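Local coordinates for MUTM (fpg) protein (Thermus thermophilus, PDB 1EE8) that is a MutM (Fpg) family protein that combines an N-terminal beta-rich domain with a helical H2TH domain and a C-terminal zinc finger, at residues Gly51-Phe56 with Val65-Met70; Leu119-Glu124 with Leu155-Gly160; Gly69-Phe74 with His96-Phe101. All coordinates share one frame; numbering follows the deposited sequence.

Contact 1 is the centre from which the other two are reached. Its centre lies about 13 Å from that of contact 2, and there Gly51 N probably donates to Glu124 OE1 (3.0 Å), tying the start of the hairpin to the H2TH region. It continues directly into contact 3, about 11 Å away between centres, with Gly69 and Met70 common to both and Leu54 CD2 packed 3.5 Å from Phe74 CE2. Contacts 2 and 3 do not touch: they lie on opposite sides of the chain's centre, about 21 Å apart between centres, with nearest atoms about 10 Å apart. The zinc ion, held by Cys238, Cys241, Cys258 and Cys261, belongs to none of the three.

Contact 1: Gly51-Phe56 with Val65-Met70; sequences GKFLLF and VAHLGM
Leu54 and Ala66 form the hydrogen-bonded antiparallel pair of a beta hairpin, strands 53-58 and 62-67, within the large sheet of the N-terminal domain. The pair is tightly joined: Leu54 N donates to Ala66 O at 3.0 Å in an almost straight bond (176°), and Ala66 N returns one to Leu54 O at 2.7 Å. Leu54 CB lies 4.2 Å from Ala66 CB, and the small alanine suits this face because Phe74 packs against both residues; helix 3-17 covers Leu54 further, through Val6, Thr9 and Arg10. On the other face Val65 serves two neighbours with its two branches. CG1, anti to the backbone N (chi1 177°), reaches Phe53 CD2 at 3.8 Å, while CG2 lies 4.1 Å from Leu55 CG, those two side chains running side by side in the same direction. Beta-branched valine is at home in the extended strand and fills both positions at once. Ile115 and Tyr112 pack on Phe53 and Leu55 respectively.

Toward His67 the contact loosens. The Phe53 ring touches the histidine through CE2, 4.0 Å from His67 CB, and the two rings stand obliquely, their planes 47° apart. His67 and Lys52 are only partly buried, and where the strands give way to loop, a water links Lys52 and Leu68 instead of a direct bond. This water donates to Lys52 O at 2.6 Å, accepts weakly from His67 ND1, and accepts a hydrogen bond from Leu68 N at 2.9 Å.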
# COMPACT_ATOMS: atom_id res chain seq x y z
N GLY A 51 -19.54 4.72 14.02
CA GLY A 51 -19.81 3.64 14.95
C GLY A 51 -18.65 3.57 15.93
O GLY A 51 -18.32 4.56 16.59
N LYS A 52 -18.03 2.40 16.02
CA LYS A 52 -16.90 2.19 16.91
C LYS A 52 -15.58 2.27 16.17
O LYS A 52 -14.53 1.99 16.74
CB LYS A 52 -17.00 0.81 17.57
CG LYS A 52 -18.22 0.62 18.43
CD LYS A 52 -18.31 -0.79 18.95
CE LYS A 52 -19.61 -1.01 19.70
NZ LYS A 52 -19.83 -2.45 19.98
N PHE A 53 -15.63 2.65 14.90
CA PHE A 53 -14.41 2.75 14.11
C PHE A 53 -13.81 4.13 14.15
O PHE A 53 -14.51 5.14 14.18
CB PHE A 53 -14.65 2.40 12.64
CG PHE A 53 -15.07 0.99 12.40
CD1 PHE A 53 -16.41 0.65 12.32
CD2 PHE A 53 -14.11 -0.01 12.21
CE1 PHE A 53 -16.80 -0.66 12.05
CE2 PHE A 53 -14.49 -1.32 11.94
CZ PHE A 53 -15.83 -1.64 11.86
N LEU A 54 -12.48 4.17 14.12
CA LEU A 54 -11.75 5.41 14.10
C LEU A 54 -11.15 5.45 12.70
O LEU A 54 -10.58 4.45 12.24
CB LEU A 54 -10.65 5.36 15.16
CG LEU A 54 -10.11 6.65 15.75
CD1 LEU A 54 -11.26 7.49 16.32
CD2 LEU A 54 -9.10 6.30 16.84
N LEU A 55 -11.31 6.56 12.00
CA LEU A 55 -10.77 6.67 10.65
C LEU A 55 -9.86 7.88 10.49
O LEU A 55 -10.28 9.02 10.71
CB LEU A 55 -11.90 6.76 9.61
CG LEU A 55 -12.90 5.62 9.44
CD1 LEU A 55 -13.94 5.65 10.56
CD2 LEU A 55 -13.59 5.77 8.09
N PHE A 56 -8.61 7.63 10.12
CA PHE A 56 -7.66 8.70 9.88
C PHE A 56 -7.73 9.01 8.39
O PHE A 56 -7.43 8.14 7.56
CB PHE A 56 -6.24 8.26 10.25
CG PHE A 56 -6.02 8.07 11.72
CD1 PHE A 56 -5.53 9.11 12.51
CD2 PHE A 56 -6.33 6.86 12.34
CE1 PHE A 56 -5.34 8.95 13.88
CE2 PHE A 56 -6.15 6.69 13.71
CZ PHE A 56 -5.66 7.73 14.48
N VAL A 65 -8.14 2.82 8.79
CA VAL A 65 -9.25 2.49 9.66
C VAL A 65 -8.76 1.69 10.84
O VAL A 65 -7.96 0.77 10.68
CB VAL A 65 -10.34 1.70 8.89
CG1 VAL A 65 -11.47 1.30 9.83
CG2 VAL A 65 -10.87 2.54 7.75
N ALA A 66 -9.22 2.07 12.02
CA ALA A 66 -8.82 1.37 13.23
C ALA A 66 -10.03 0.86 14.00
O ALA A 66 -11.00 1.59 14.22
CB ALA A 66 -7.99 2.30 14.13
N HIS A 67 -9.96 -0.41 14.38
CA HIS A 67 -11.00 -1.05 15.16
C HIS A 67 -10.29 -1.43 16.45
O HIS A 67 -9.36 -2.23 16.44
CB HIS A 67 -11.53 -2.30 14.45
CG HIS A 67 -12.31 -3.21 15.35
ND1 HIS A 67 -13.42 -2.78 16.05
CD2 HIS A 67 -12.13 -4.50 15.69
CE1 HIS A 67 -13.88 -3.78 16.79
NE2 HIS A 67 -13.11 -4.83 16.59
N LEU A 68 -10.73 -0.85 17.56
CA LEU A 68 -10.10 -1.09 18.85
C LEU A 68 -10.33 -2.47 19.45
O LEU A 68 -9.42 -3.05 20.04
CB LEU A 68 -10.55 -0.01 19.85
CG LEU A 68 -10.29 1.42 19.38
CD1 LEU A 68 -10.55 2.40 20.52
CD2 LEU A 68 -8.86 1.56 18.90
N GLY A 69 -11.53 -3.00 19.29
CA GLY A 69 -11.81 -4.30 19.85
C GLY A 69 -12.08 -4.17 21.33
O GLY A 69 -12.45 -3.10 21.80
N MET A 70 -11.87 -5.25 22.08
CA MET A 70 -12.13 -5.25 23.52
C MET A 70 -11.15 -4.47 24.39
O MET A 70 -11.55 -3.88 25.40
CB MET A 70 -12.20 -6.70 24.01
CG MET A 70 -12.42 -6.84 25.51
SD MET A 70 -12.42 -8.56 26.03
CE MET A 70 -14.20 -8.93 26.01
O HOH W 1 -13.51 -0.12 17.90

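Contact 2: Leu119-Glu124 with Leu155-Gly160; sequences LRLGPE and LAAGVG
Leu155 O rests 4.3 Å from Pro123 CD, and the backbone there passes Gly122 with the CA atoms of Leu155 and Gly122 5.1 Å apart, while the leucine side chain turns away. Glycine suits position 122 chiefly because a beta carbon on it would collide with Pro123 CD; it would also crowd Leu155 N. Ala156 faces away too and begins a type II turn that ends at Val159, closed by a weak bond from Val159 N to Ala156 O. Ala157 carries the contact. Its beta carbon points toward the other segment, and this single methyl packs against three neighbours: Gly122 O at 3.6 Å, Glu124 OE2 at 3.8 Å and Leu121 CB at 4.1 Å from Ala157 CB. The loop holding this turn joins helices 146-152 and 161-170, the helix-two-turn-helix after which the H2TH domain is named. Around the methyl, Arg50 makes a salt bridge to Glu124 OE2 and a hydrogen bond to Gly122 O, while Glu124 OE1 is paired with Arg49. Gly158 takes the third turn position with phi 86°, readily adopted by glycine, and its N donates to Gln153 OE1. After Val159, Gly160 is the N-cap of helix 161-170.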
# COMPACT_ATOMS: atom_id res chain seq x y z
N LEU A 119 -20.02 -0.34 6.17
CA LEU A 119 -20.92 0.05 5.09
C LEU A 119 -22.40 -0.04 5.45
O LEU A 119 -23.22 0.64 4.84
CB LEU A 119 -20.66 -0.81 3.86
CG LEU A 119 -19.35 -0.54 3.10
CD1 LEU A 119 -19.19 -1.56 1.99
CD2 LEU A 119 -19.37 0.88 2.55
N ARG A 120 -22.74 -0.87 6.42
CA ARG A 120 -24.13 -1.04 6.81
C ARG A 120 -24.50 -0.36 8.13
O ARG A 120 -25.66 -0.40 8.53
CB ARG A 120 -24.47 -2.53 6.89
CG ARG A 120 -23.63 -3.31 7.88
CD ARG A 120 -24.33 -4.61 8.25
NE ARG A 120 -23.58 -5.40 9.22
CZ ARG A 120 -22.51 -6.12 8.93
NH1 ARG A 120 -21.89 -6.80 9.89
NH2 ARG A 120 -22.04 -6.16 7.69
N LEU A 121 -23.54 0.24 8.81
CA LEU A 121 -23.82 0.91 10.08
C LEU A 121 -25.03 1.83 9.97
O LEU A 121 -25.19 2.53 8.97
CB LEU A 121 -22.61 1.72 10.55
CG LEU A 121 -21.40 0.93 11.05
CD1 LEU A 121 -20.27 1.90 11.38
CD2 LEU A 121 -21.78 0.10 12.27
N GLY A 122 -25.88 1.82 10.99
CA GLY A 122 -27.05 2.67 10.98
C GLY A 122 -26.65 4.11 11.26
O GLY A 122 -25.46 4.42 11.36
N PRO A 123 -27.63 5.01 11.40
CA PRO A 123 -27.31 6.42 11.68
C PRO A 123 -26.54 6.61 12.99
O PRO A 123 -26.69 5.83 13.93
CB PRO A 123 -28.68 7.07 11.71
CG PRO A 123 -29.56 5.97 12.23
CD PRO A 123 -29.08 4.79 11.43
N GLU A 124 -25.71 7.64 13.03
CA GLU A 124 -24.92 7.95 14.22
C GLU A 124 -25.88 8.47 15.30
O GLU A 124 -26.48 9.54 15.16
CB GLU A 124 -23.87 9.01 13.88
CG GLU A 124 -22.46 8.73 14.43
CD GLU A 124 -21.78 7.53 13.77
OE1 GLU A 124 -20.53 7.53 13.70
OE2 GLU A 124 -22.48 6.60 13.32
N LEU A 155 -29.19 -0.45 13.65
CA LEU A 155 -30.23 0.41 14.22
C LEU A 155 -29.60 1.52 15.05
O LEU A 155 -30.07 2.65 15.05
CB LEU A 155 -31.18 -0.40 15.11
CG LEU A 155 -32.30 -1.23 14.48
CD1 LEU A 155 -31.73 -2.38 13.66
CD2 LEU A 155 -33.20 -1.76 15.59
N ALA A 156 -28.53 1.17 15.76
CA ALA A 156 -27.83 2.12 16.62
C ALA A 156 -26.32 1.89 16.56
O ALA A 156 -25.76 1.15 17.36
CB ALA A 156 -28.31 1.97 18.06
N ALA A 157 -25.66 2.53 15.60
CA ALA A 157 -24.22 2.37 15.45
C ALA A 157 -23.44 2.80 16.68
O ALA A 157 -23.77 3.78 17.34
CB ALA A 157 -23.74 3.16 14.22
N GLY A 158 -22.40 2.04 17.01
CA GLY A 158 -21.56 2.38 18.15
C GLY A 158 -21.98 1.90 19.52
O GLY A 158 -21.22 2.04 20.48
N VAL A 159 -23.17 1.32 19.64
CA VAL A 159 -23.66 0.85 20.93
C VAL A 159 -23.19 -0.56 21.28
O VAL A 159 -23.29 -1.49 20.48
CB VAL A 159 -25.20 0.90 20.98
CG1 VAL A 159 -25.70 0.45 22.36
CG2 VAL A 159 -25.68 2.31 20.69
N GLY A 160 -22.69 -0.70 22.50
CA GLY A 160 -22.23 -2.00 22.98
C GLY A 160 -22.93 -2.37 24.28
O GLY A 160 -23.95 -1.78 24.64

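Contact 3: Gly69-Phe74 with His96-Phe101; sequences GMTGGF and HDPRRF
Thr71 OG1 joins the two segments with two bonds: it accepts from Arg99 N at 2.9 Å (165°) and donates to Asp97 OD2, also at 2.9 Å. Chi1 of 59° sets the hydroxyl between the backbone N and the carbonyl carbon, toward Asp97 and the backbone of Arg99, and puts CG2 against Arg99 CG. Threonine suits the place because one branch bonds while the other packs. A water reinforces the link, donating to Asp97 OD2 and accepting from Thr71 N (3.0 Å) and Phe101 N (3.1 Å). Met70 SD lies 3.2 Å from Arg99 NH2, and Phe101 CE2 sits over the rim of one face of that guanidinium. Gly69 CA packs 4.1 Å from Phe101 CB, and a beta carbon on it would clash with that atom. Gly73 and His96 exchange backbone bonds, Gly73 N to His96 O (2.9 Å) and His96 N to Gly73 O (2.8 Å).

The carboxylate of Asp97 probably favours the hydroxyl and the water that donate to OD2; its OD1 accepts from Gly102 N, and His96 ND1 bonds Thr79 OG1. The Gly73-His96 pair attaches strand 73-75, outermost in the sheet within this chain, to strand 92-96, with Phe74 packing on Phe95 and on Leu86 of strand 82-88.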
# COMPACT_ATOMS: atom_id res chain seq x y z
N GLY A 69 -11.53 -3.00 19.29
CA GLY A 69 -11.81 -4.30 19.85
C GLY A 69 -12.08 -4.17 21.33
O GLY A 69 -12.45 -3.10 21.80
N MET A 70 -11.87 -5.25 22.08
CA MET A 70 -12.13 -5.25 23.52
C MET A 70 -11.15 -4.47 24.39
O MET A 70 -11.55 -3.88 25.40
CB MET A 70 -12.20 -6.70 24.01
CG MET A 70 -12.42 -6.84 25.51
SD MET A 70 -12.42 -8.56 26.03
CE MET A 70 -14.20 -8.93 26.01
N THR A 71 -9.87 -4.48 24.04
CA THR A 71 -8.87 -3.79 24.85
C THR A 71 -7.96 -2.86 24.06
O THR A 71 -6.94 -2.39 24.57
CB THR A 71 -7.99 -4.81 25.58
OG1 THR A 71 -7.34 -5.65 24.62
CG2 THR A 71 -8.85 -5.66 26.51
N GLY A 72 -8.33 -2.58 22.82
CA GLY A 72 -7.51 -1.72 21.99
C GLY A 72 -7.64 -0.24 22.30
O GLY A 72 -8.70 0.24 22.71
N GLY A 73 -6.54 0.49 22.12
CA GLY A 73 -6.56 1.92 22.37
C GLY A 73 -5.27 2.57 21.93
O GLY A 73 -4.24 1.91 21.82
N PHE A 74 -5.34 3.87 21.63
CA PHE A 74 -4.16 4.63 21.23
C PHE A 74 -3.65 5.32 22.48
O PHE A 74 -4.45 5.88 23.23
CB PHE A 74 -4.54 5.66 20.17
CG PHE A 74 -4.78 5.07 18.81
CD1 PHE A 74 -3.71 4.65 18.03
CD2 PHE A 74 -6.07 4.86 18.35
CE1 PHE A 74 -3.92 4.03 16.80
CE2 PHE A 74 -6.29 4.23 17.12
CZ PHE A 74 -5.21 3.82 16.34
N HIS A 96 -2.04 0.25 21.84
CA HIS A 96 -2.01 -0.65 22.98
C HIS A 96 -3.15 -1.65 22.79
O HIS A 96 -4.29 -1.25 22.57
CB HIS A 96 -2.25 0.18 24.25
CG HIS A 96 -2.48 -0.64 25.48
ND1 HIS A 96 -1.50 -1.42 26.06
CD2 HIS A 96 -3.59 -0.81 26.23
CE1 HIS A 96 -1.99 -2.02 27.12
NE2 HIS A 96 -3.26 -1.67 27.25
N ASP A 97 -2.85 -2.94 22.87
CA ASP A 97 -3.91 -3.93 22.70
C ASP A 97 -3.58 -5.28 23.33
O ASP A 97 -3.13 -6.20 22.65
CB ASP A 97 -4.23 -4.12 21.21
CG ASP A 97 -5.50 -4.94 20.98
OD1 ASP A 97 -5.75 -5.34 19.83
OD2 ASP A 97 -6.25 -5.18 21.96
N PRO A 98 -3.82 -5.40 24.63
CA PRO A 98 -3.57 -6.63 25.40
C PRO A 98 -4.16 -7.90 24.78
O PRO A 98 -3.45 -8.87 24.55
CB PRO A 98 -4.20 -6.32 26.75
CG PRO A 98 -3.97 -4.85 26.89
CD PRO A 98 -4.33 -4.34 25.52
N ARG A 99 -5.47 -7.90 24.50
CA ARG A 99 -6.12 -9.09 23.95
C ARG A 99 -6.02 -9.31 22.45
O ARG A 99 -6.48 -10.34 21.95
CB ARG A 99 -7.58 -9.14 24.40
CG ARG A 99 -7.73 -9.25 25.92
CD ARG A 99 -9.08 -9.78 26.33
NE ARG A 99 -9.31 -11.12 25.79
CZ ARG A 99 -10.38 -11.87 26.04
NH1 ARG A 99 -10.50 -13.07 25.50
NH2 ARG A 99 -11.34 -11.41 26.84
N ARG A 100 -5.43 -8.35 21.74
CA ARG A 100 -5.21 -8.44 20.29
C ARG A 100 -6.44 -8.56 19.40
O ARG A 100 -6.37 -9.19 18.34
CB ARG A 100 -4.26 -9.60 19.98
CG ARG A 100 -3.02 -9.64 20.87
CD ARG A 100 -2.02 -10.68 20.41
NE ARG A 100 -1.26 -10.24 19.24
CZ ARG A 100 -0.30 -10.96 18.65
NH1 ARG A 100 -0.00 -12.16 19.12
NH2 ARG A 100 0.35 -10.47 17.61
N PHE A 101 -7.55 -7.95 19.80
CA PHE A 101 -8.75 -7.99 18.98
C PHE A 101 -8.76 -6.81 18.01
O PHE A 101 -9.43 -6.85 16.97
CB PHE A 101 -10.00 -7.95 19.87
CG PHE A 101 -10.32 -9.27 20.50
CD1 PHE A 101 -10.80 -10.32 19.72
CD2 PHE A 101 -10.15 -9.46 21.87
CE1 PHE A 101 -11.10 -11.55 20.30
CE2 PHE A 101 -10.45 -10.68 22.46
CZ PHE A 101 -10.92 -11.73 21.67
O HOH W 2 -8.68 -5.63 21.54